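Local coordinates for protein endosialidase (Enterobacteria phage phi92, PDB 4HIZ) that hydrolyses internal alpha2,8- and alpha2,9-linkages of sialic acid polymers, acting as a phage endosialidase with a sialidase-type beta-propeller, at residues W85-T90 with H396-F401; T362-S367 with T413-G418. All coordinates share one frame; numbering follows the deposited sequence.

Contact 1: W85-T90 with H396-F401; sequences WTQDKT and HTNLPF. With NA (sodium ion), chain B.
Q87 and N398 meet where two loops of the catalytic beta-propeller come together in its buried interior. One loop joins strands 82-84 and 91-93; the other leads from strand 386-389 into strand 401-404, so residues far apart in sequence become neighbours. The closest touch is between Q87 CB and N398 ND2, at 3.4 Å. CG of N398 sits between its backbone N and carbonyl carbon (chi1 67°), which turns the amide toward Q87. The extended Q87 side chain then carries NE2 past this group, 3.6 Å from N398 CG, with the two amide planes 46° apart. The amides do not bond each other: N398 ND2 is held by G475 O and Q87 NE2 by E349.

A cis peptide bond joins Q87 to D88, whose carboxylate lies near the ring of P400, OD1 being 4.3 Å from P400 CB. This buried carboxylate is well supplied with partners, since OD2 has a salt bridge to K353 and a hydrogen bond from S294, while OD1 pairs with S476. On the same loop K89 folds back on its own backbone, and NZ donates 2.7 Å bonds to W85 O and to Q87 O. At the loop's end, T90 O binds a sodium ion at 2.7 Å.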
ATOM      1  N   TRP A  85     -19.775   8.719  -8.823  1.00 10.16           N
ATOM      2  CA  TRP A  85     -20.448   8.787 -10.149  1.00 10.34           C
ATOM      3  C   TRP A  85     -19.900   7.797 -11.186  1.00 10.29           C
ATOM      4  O   TRP A  85     -19.354   8.222 -12.230  1.00 10.97           O
ATOM      5  CB  TRP A  85     -20.398  10.235 -10.737  1.00 11.06           C
ATOM      6  CG  TRP A  85     -20.853  11.279  -9.728  1.00 11.03           C
ATOM      7  CD1 TRP A  85     -22.145  11.560  -9.326  1.00 11.64           C
ATOM      8  CD2 TRP A  85     -19.997  12.167  -9.006  1.00 11.28           C
ATOM      9  NE1 TRP A  85     -22.120  12.560  -8.364  1.00 12.38           N
ATOM     10  CE2 TRP A  85     -20.819  12.959  -8.163  1.00 12.20           C
ATOM     11  CE3 TRP A  85     -18.614  12.400  -9.019  1.00 11.54           C
ATOM     12  CZ2 TRP A  85     -20.292  13.921  -7.279  1.00 12.06           C
ATOM     13  CZ3 TRP A  85     -18.084  13.372  -8.135  1.00 11.89           C
ATOM     14  CH2 TRP A  85     -18.937  14.149  -7.309  1.00 11.56           C
ATOM     15  N   THR A  86     -20.078   6.495 -10.952  1.00  9.60           N
ATOM     16  CA  THR A  86     -19.950   5.578 -12.095  1.00  9.47           C
ATOM     17  C   THR A  86     -21.091   5.827 -13.100  1.00 10.13           C
ATOM     18  O   THR A  86     -20.934   5.461 -14.258  1.00 11.00           O
ATOM     19  CB  THR A  86     -20.017   4.111 -11.687  1.00 10.27           C
ATOM     20  OG1 THR A  86     -21.299   3.869 -11.103  1.00 11.37           O
ATOM     21  CG2 THR A  86     -18.873   3.767 -10.652  1.00 10.92           C
ATOM     22  N   GLN A  87     -22.196   6.458 -12.672  1.00  9.46           N
ATOM     23  CA  GLN A  87     -23.356   6.659 -13.591  1.00  9.77           C
ATOM     24  C   GLN A  87     -22.907   7.315 -14.896  1.00 10.73           C
ATOM     25  O   GLN A  87     -22.105   8.253 -14.870  1.00 10.72           O
ATOM     26  CB  GLN A  87     -24.461   7.527 -12.936  1.00 10.87           C
ATOM     27  CG  GLN A  87     -23.979   8.899 -12.574  1.00 12.10           C
ATOM     28  CD  GLN A  87     -25.081   9.799 -11.960  1.00 12.20           C
ATOM     29  OE1 GLN A  87     -24.781  10.686 -11.164  1.00 12.52           O
ATOM     30  NE2 GLN A  87     -26.344   9.585 -12.358  1.00 13.87           N
ATOM     31  N   ASP A  88     -23.350   6.792 -16.048  1.00 11.93           N
ATOM     32  CA  ASP A  88     -23.734   5.397 -16.247  1.00 12.67           C
ATOM     33  C   ASP A  88     -22.760   4.900 -17.322  1.00 12.68           C
ATOM     34  O   ASP A  88     -23.067   4.972 -18.526  1.00 12.26           O
ATOM     35  CB  ASP A  88     -25.194   5.262 -16.720  1.00 13.69           C
ATOM     36  CG  ASP A  88     -25.602   3.811 -16.950  1.00 14.69           C
ATOM     37  OD1 ASP A  88     -24.894   2.895 -16.436  1.00 15.82           O
ATOM     38  OD2 ASP A  88     -26.626   3.569 -17.651  1.00 15.32           O
ATOM     39  N   LYS A  89     -21.589   4.436 -16.886  1.00 11.61           N
ATOM     40  CA  LYS A  89     -20.420   4.269 -17.749  1.00 11.18           C
ATOM     41  C   LYS A  89     -19.805   2.892 -17.715  1.00 10.57           C
ATOM     42  O   LYS A  89     -18.845   2.644 -18.462  1.00 10.87           O
ATOM     43  CB  LYS A  89     -19.297   5.252 -17.302  1.00 11.37           C
ATOM     44  CG  LYS A  89     -19.698   6.741 -17.468  1.00  9.61           C
ATOM     45  CD  LYS A  89     -18.533   7.665 -17.108  1.00  9.94           C
ATOM     46  CE  LYS A  89     -18.317   7.717 -15.540  1.00 10.30           C
ATOM     47  NZ  LYS A  89     -19.418   8.588 -14.858  1.00 11.30           N
ATOM     48  N   THR A  90     -20.276   2.006 -16.840  1.00 10.07           N
ATOM     49  CA  THR A  90     -19.584   0.702 -16.747  1.00 10.29           C
ATOM     50  C   THR A  90     -19.713  -0.160 -18.001  1.00 11.04           C
ATOM     51  O   THR A  90     -20.682  -0.036 -18.753  1.00 12.48           O
ATOM     52  CB  THR A  90     -20.036  -0.127 -15.520  1.00 11.33           C
ATOM     53  OG1 THR A  90     -21.406  -0.509 -15.656  1.00 11.90           O
ATOM     54  CG2 THR A  90     -19.787   0.640 -14.210  1.00 11.62           C
ATOM     55  N   HIS A 396     -34.386  10.919  -6.669  1.00 12.43           N
ATOM     56  CA  HIS A 396     -33.007  11.241  -6.264  1.00 11.84           C
ATOM     57  C   HIS A 396     -31.972  10.254  -6.725  1.00 12.93           C
ATOM     58  O   HIS A 396     -30.755  10.481  -6.523  1.00 14.27           O
ATOM     59  CB  HIS A 396     -32.841  11.427  -4.737  1.00 12.93           C
ATOM     60  CG  HIS A 396     -33.479  12.666  -4.206  1.00 14.96           C
ATOM     61  ND1 HIS A 396     -33.989  13.670  -5.010  1.00 15.86           N
ATOM     62  CD2 HIS A 396     -33.669  13.068  -2.927  1.00 16.78           C
ATOM     63  CE1 HIS A 396     -34.491  14.629  -4.242  1.00 16.98           C
ATOM     64  NE2 HIS A 396     -34.307  14.289  -2.976  1.00 16.64           N
ATOM     65  N   THR A 397     -32.443   9.169  -7.333  1.00 12.13           N
ATOM     66  CA  THR A 397     -31.508   8.129  -7.795  1.00 12.19           C
ATOM     67  C   THR A 397     -31.717   7.857  -9.279  1.00 12.94           C
ATOM     68  O   THR A 397     -32.865   7.776  -9.753  1.00 13.03           O
ATOM     69  CB  THR A 397     -31.641   6.817  -6.949  1.00 13.19           C
ATOM     70  OG1 THR A 397     -30.678   5.852  -7.396  1.00 13.11           O
ATOM     71  CG2 THR A 397     -33.021   6.170  -7.060  1.00 14.13           C
ATOM     72  N   ASN A 398     -30.615   7.686 -10.013  1.00 12.87           N
ATOM     73  CA  ASN A 398     -30.752   7.029 -11.310  1.00 12.29           C
ATOM     74  C   ASN A 398     -31.049   5.548 -11.068  1.00 11.97           C
ATOM     75  O   ASN A 398     -30.805   5.026  -9.972  1.00 12.07           O
ATOM     76  CB  ASN A 398     -29.526   7.240 -12.226  1.00 11.77           C
ATOM     77  CG  ASN A 398     -28.285   6.567 -11.698  1.00 13.01           C
ATOM     78  OD1 ASN A 398     -28.055   6.599 -10.515  1.00 14.74           O
ATOM     79  ND2 ASN A 398     -27.486   5.987 -12.554  1.00 11.68           N
ATOM     80  N   LEU A 399     -31.556   4.866 -12.090  1.00 11.18           N
ATOM     81  CA  LEU A 399     -31.991   3.474 -11.961  1.00 11.00           C
ATOM     82  C   LEU A 399     -31.336   2.618 -13.044  1.00 11.26           C
ATOM     83  O   LEU A 399     -31.977   2.230 -14.031  1.00 11.88           O
ATOM     84  CB  LEU A 399     -33.515   3.349 -12.071  1.00 11.37           C
ATOM     85  CG  LEU A 399     -34.332   3.995 -10.926  1.00 11.76           C
ATOM     86  CD1 LEU A 399     -35.841   3.747 -11.158  1.00 12.91           C
ATOM     87  CD2 LEU A 399     -33.933   3.418  -9.579  1.00 12.88           C
ATOM     88  N   PRO A 400     -30.048   2.339 -12.892  1.00 10.22           N
ATOM     89  CA  PRO A 400     -29.363   1.519 -13.907  1.00 10.08           C
ATOM     90  C   PRO A 400     -29.824   0.074 -13.841  1.00 10.83           C
ATOM     91  O   PRO A 400     -30.363  -0.422 -12.818  1.00 11.65           O
ATOM     92  CB  PRO A 400     -27.873   1.673 -13.551  1.00 10.22           C
ATOM     93  CG  PRO A 400     -27.921   1.797 -12.026  1.00  9.18           C
ATOM     94  CD  PRO A 400     -29.145   2.733 -11.790  1.00  9.41           C
ATOM     95  N   PHE A 401     -29.638  -0.634 -14.950  1.00 11.37           N
ATOM     96  CA  PHE A 401     -30.257  -1.942 -15.047  1.00 12.00           C
ATOM     97  C   PHE A 401     -29.591  -2.760 -16.130  1.00 11.52           C
ATOM     98  O   PHE A 401     -28.872  -2.217 -16.990  1.00 12.06           O
ATOM     99  CB  PHE A 401     -31.762  -1.810 -15.367  1.00 11.01           C
ATOM    100  CG  PHE A 401     -32.038  -1.193 -16.715  1.00 11.98           C
ATOM    101  CD1 PHE A 401     -32.118   0.201 -16.840  1.00 11.67           C
ATOM    102  CD2 PHE A 401     -32.209  -1.997 -17.852  1.00 11.72           C
ATOM    103  CE1 PHE A 401     -32.372   0.800 -18.094  1.00 12.48           C
ATOM    104  CE2 PHE A 401     -32.477  -1.387 -19.109  1.00 12.26           C
ATOM    105  CZ  PHE A 401     -32.534  -0.009 -19.218  1.00 11.85           C
TER
HETATM  106 NA    NA B 826     -23.188  -1.020 -18.647  1.00 44.46          NA
HETATM  107  O   HOH W   1     -28.488   0.732 -17.480  1.00 16.05           O
HETATM  108  O   HOH W   2     -23.602  -2.008 -21.285  1.00 47.01           O

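Contact 2: T362-S367 with T413-G418. With NA (sodium ion), chain C.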
ATOM      1  N   THR A 362     -34.895   4.077 -18.128  1.00 10.95           N
ATOM      2  CA  THR A 362     -35.486   4.472 -16.834  1.00 12.12           C
ATOM      3  C   THR A 362     -35.104   5.899 -16.534  1.00 12.34           C
ATOM      4  O   THR A 362     -34.044   6.357 -16.974  1.00 13.18           O
ATOM      5  CB  THR A 362     -34.895   3.639 -15.658  1.00 13.10           C
ATOM      6  OG1 THR A 362     -33.477   3.826 -15.616  1.00 12.34           O
ATOM      7  CG2 THR A 362     -35.221   2.176 -15.809  1.00 15.55           C
ATOM      8  N   THR A 363     -35.938   6.612 -15.762  1.00 12.32           N
ATOM      9  CA  THR A 363     -35.587   7.974 -15.397  1.00 12.34           C
ATOM     10  C   THR A 363     -35.327   8.059 -13.915  1.00 11.79           C
ATOM     11  O   THR A 363     -35.761   7.201 -13.137  1.00 13.03           O
ATOM     12  CB  THR A 363     -36.744   8.979 -15.680  1.00 13.34           C
ATOM     13  OG1 THR A 363     -37.899   8.575 -14.941  1.00 13.88           O
ATOM     14  CG2 THR A 363     -37.109   9.014 -17.177  1.00 14.41           C
ATOM     15  N   ARG A 364     -34.593   9.097 -13.549  1.00 11.55           N
ATOM     16  CA  ARG A 364     -34.494   9.552 -12.166  1.00 10.69           C
ATOM     17  C   ARG A 364     -35.612  10.572 -11.890  1.00 12.23           C
ATOM     18  O   ARG A 364     -35.781  11.528 -12.658  1.00 13.97           O
ATOM     19  CB  ARG A 364     -33.177  10.301 -11.991  1.00 11.02           C
ATOM     20  CG  ARG A 364     -33.046  11.032 -10.630  1.00 12.17           C
ATOM     21  CD  ARG A 364     -31.626  11.563 -10.516  1.00 13.04           C
ATOM     22  NE  ARG A 364     -31.513  12.532  -9.443  1.00 14.30           N
ATOM     23  CZ  ARG A 364     -30.370  13.061  -9.028  1.00 15.93           C
ATOM     24  NH1 ARG A 364     -29.221  12.710  -9.589  1.00 17.07           N
ATOM     25  NH2 ARG A 364     -30.376  13.932  -8.027  1.00 16.80           N
ATOM     26  N   GLY A 365     -36.332  10.395 -10.786  1.00 11.70           N
ATOM     27  CA  GLY A 365     -37.322  11.391 -10.342  1.00 12.35           C
ATOM     28  C   GLY A 365     -36.596  12.491  -9.573  1.00 13.51           C
ATOM     29  O   GLY A 365     -35.643  12.195  -8.816  1.00 14.33           O
ATOM     30  N   THR A 366     -37.030  13.752  -9.711  1.00 14.73           N
ATOM     31  CA  THR A 366     -36.280  14.812  -9.059  1.00 15.42           C
ATOM     32  C   THR A 366     -37.039  15.458  -7.911  1.00 14.65           C
ATOM     33  O   THR A 366     -36.525  16.390  -7.268  1.00 15.30           O
ATOM     34  CB  THR A 366     -35.796  15.886 -10.062  1.00 16.36           C
ATOM     35  OG1 THR A 366     -36.935  16.462 -10.721  1.00 17.59           O
ATOM     36  CG2 THR A 366     -34.829  15.258 -11.132  1.00 16.27           C
ATOM     37  N   SER A 367     -38.225  14.938  -7.605  1.00 14.49           N
ATOM     38  CA  SER A 367     -38.994  15.468  -6.469  1.00 16.14           C
ATOM     39  C   SER A 367     -39.645  14.379  -5.636  1.00 15.32           C
ATOM     40  O   SER A 367     -40.251  13.449  -6.156  1.00 16.68           O
ATOM     41  CB  SER A 367     -40.069  16.443  -6.974  1.00 18.62           C
ATOM     42  OG  SER A 367     -40.960  16.850  -5.933  1.00 20.80           O
ATOM     43  N   THR A 413     -30.403   3.566  -5.143  1.00 11.70           N
ATOM     44  CA  THR A 413     -29.943   3.750  -3.749  1.00 10.42           C
ATOM     45  C   THR A 413     -30.446   5.083  -3.260  1.00 11.30           C
ATOM     46  O   THR A 413     -30.286   6.083  -3.956  1.00 11.35           O
ATOM     47  CB  THR A 413     -28.405   3.759  -3.714  1.00 12.06           C
ATOM     48  OG1 THR A 413     -27.900   2.534  -4.273  1.00 12.08           O
ATOM     49  CG2 THR A 413     -27.862   3.922  -2.283  1.00 12.10           C
ATOM     50  N   GLU A 414     -30.985   5.140  -2.037  1.00 11.24           N
ATOM     51  CA  GLU A 414     -31.350   6.465  -1.517  1.00 11.38           C
ATOM     52  C   GLU A 414     -30.059   7.210  -1.065  1.00 11.93           C
ATOM     53  O   GLU A 414     -29.028   6.590  -0.790  1.00 11.43           O
ATOM     54  CB  GLU A 414     -32.388   6.357  -0.391  1.00 10.85           C
ATOM     55  CG  GLU A 414     -31.831   5.556   0.813  1.00 10.61           C
ATOM     56  CD  GLU A 414     -32.885   5.251   1.883  1.00 11.90           C
ATOM     57  OE1 GLU A 414     -34.042   5.736   1.772  1.00 12.37           O
ATOM     58  OE2 GLU A 414     -32.545   4.524   2.863  1.00 11.74           O
ATOM     59  N   ARG A 415     -30.105   8.540  -1.047  1.00 11.17           N
ATOM     60  CA  ARG A 415     -28.924   9.353  -0.737  1.00 11.35           C
ATOM     61  C   ARG A 415     -28.608   9.313   0.764  1.00 11.00           C
ATOM     62  O   ARG A 415     -27.445   9.459   1.166  1.00 11.25           O
ATOM     63  CB  ARG A 415     -29.198  10.818  -1.135  1.00 13.34           C
ATOM     64  CG  ARG A 415     -29.436  10.980  -2.630  1.00 15.14           C
ATOM     65  CD  ARG A 415     -28.098  11.044  -3.348  1.00 18.20           C
ATOM     66  NE  ARG A 415     -28.394  11.175  -4.754  1.00 18.88           N
ATOM     67  CZ  ARG A 415     -27.577  11.650  -5.663  1.00 17.56           C
ATOM     68  NH1 ARG A 415     -26.326  12.018  -5.341  1.00 17.33           N
ATOM     69  NH2 ARG A 415     -28.034  11.726  -6.903  1.00 15.94           N
ATOM     70  N   SER A 416     -29.663   9.164   1.554  1.00 10.89           N
ATOM     71  CA  SER A 416     -29.535   9.090   3.019  1.00 11.20           C
ATOM     72  C   SER A 416     -30.712   8.282   3.537  1.00 11.09           C
ATOM     73  O   SER A 416     -31.733   8.164   2.837  1.00 12.20           O
ATOM     74  CB  SER A 416     -29.497  10.513   3.625  1.00 11.61           C
ATOM     75  OG  SER A 416     -29.411  10.430   5.055  1.00 13.25           O
ATOM     76  N   PHE A 417     -30.595   7.707   4.739  1.00 10.58           N
ATOM     77  CA  PHE A 417     -31.639   6.826   5.202  1.00 10.76           C
ATOM     78  C   PHE A 417     -33.023   7.496   5.209  1.00 11.85           C
ATOM     79  O   PHE A 417     -33.179   8.643   5.655  1.00 13.35           O
ATOM     80  CB  PHE A 417     -31.373   6.305   6.630  1.00 10.86           C
ATOM     81  CG  PHE A 417     -32.456   5.400   7.096  1.00 12.59           C
ATOM     82  CD1 PHE A 417     -32.587   4.127   6.547  1.00 13.33           C
ATOM     83  CD2 PHE A 417     -33.419   5.844   8.005  1.00 14.64           C
ATOM     84  CE1 PHE A 417     -33.634   3.286   6.929  1.00 14.76           C
ATOM     85  CE2 PHE A 417     -34.477   5.007   8.375  1.00 16.39           C
ATOM     86  CZ  PHE A 417     -34.574   3.723   7.839  1.00 16.18           C
ATOM     87  N   GLY A 418     -34.015   6.760   4.713  1.00 12.60           N
ATOM     88  CA  GLY A 418     -35.405   7.148   4.850  1.00 13.88           C
ATOM     89  C   GLY A 418     -35.895   8.111   3.766  1.00 14.77           C
ATOM     90  O   GLY A 418     -37.032   8.585   3.854  1.00 16.25           O
TER
HETATM   91 NA    NA C 827     -42.235  19.065  -6.796  1.00 48.76          NA
HETATM   92  O   HOH W   3     -44.815  19.193  -5.752  1.00 50.71           O
HETATM   93  O   HOH W   4     -42.144  19.896  -9.221  1.00 47.57           O
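With CG anti to the backbone N (chi1 171°) and the chain extended out to NE, R364 reaches from near the end of strand 358-365 toward R415, whose chain instead bends at chi2 (-82°) and so brings its guanidinium back to meet it. The first arginine lies one residue before the end of the second strand of an antiparallel blade of the beta-propeller; the second sits in the loop after strand 407-413, in the blade that follows. Between these two segments, the arginine ends alone make the contact.

R415 NH2 comes in over one face of the R364 guanidinium, 3.1 Å from R364 NH1 and 3.4 Å from R364 CZ, while R364 NH1 lies at the edge of the R415 group, near its plane. The guanidinium planes are 53° apart, and the two side chains cross at about a right angle. Both ends carry donors, so acceptors around them do the holding: E349 makes a salt bridge to R364 NH1, and the backbone O of H396 accepts a hydrogen bond from R415 NH2. A 1,2-ethanediol, probably from the crystallisation liquor, lies about 4 Å from the R364 side chain. Two arginines held this close, with a glutamate beside them, are consistent with the arginine cluster that receives the sialic acid carboxylate in sialidases; here they probably line the active site.

Away from the arginines each segment has polar contacts of its own. E414 turns its carboxylate back to the loop, where G418 N makes weak bonds to both oxygens, 3.1 Å to E414 OE1 and 3.3 Å to OE2; E414 OE2 also has a salt bridge to R435. Beyond the strand, S367 OG binds a sodium ion at 2.7 Å, alongside two waters.

How the contacts relate
Contacts 1 and 2 adjoin, their centres 11 Å apart, and their segments alternate along the chain. Segment 396-401 runs beside strand 358-365: H396 N lies 2.8 Å from G365 O and L399 O 2.7 Å from T362 OG1, both probable hydrogen bonds. The same segment lies between the two arginine-bearing segments of contact 2 and packs on R364, with T397 O 3.4 Å from R364 CG. E349 joins the two sites through one oxygen, OE1, which accepts from Q87 of contact 1 and pairs with R364 of contact 2. Through E349, contact 1 probably forms part of a second shell to the arginine pair, although the glycans bound in this crystal are contacted by other residues.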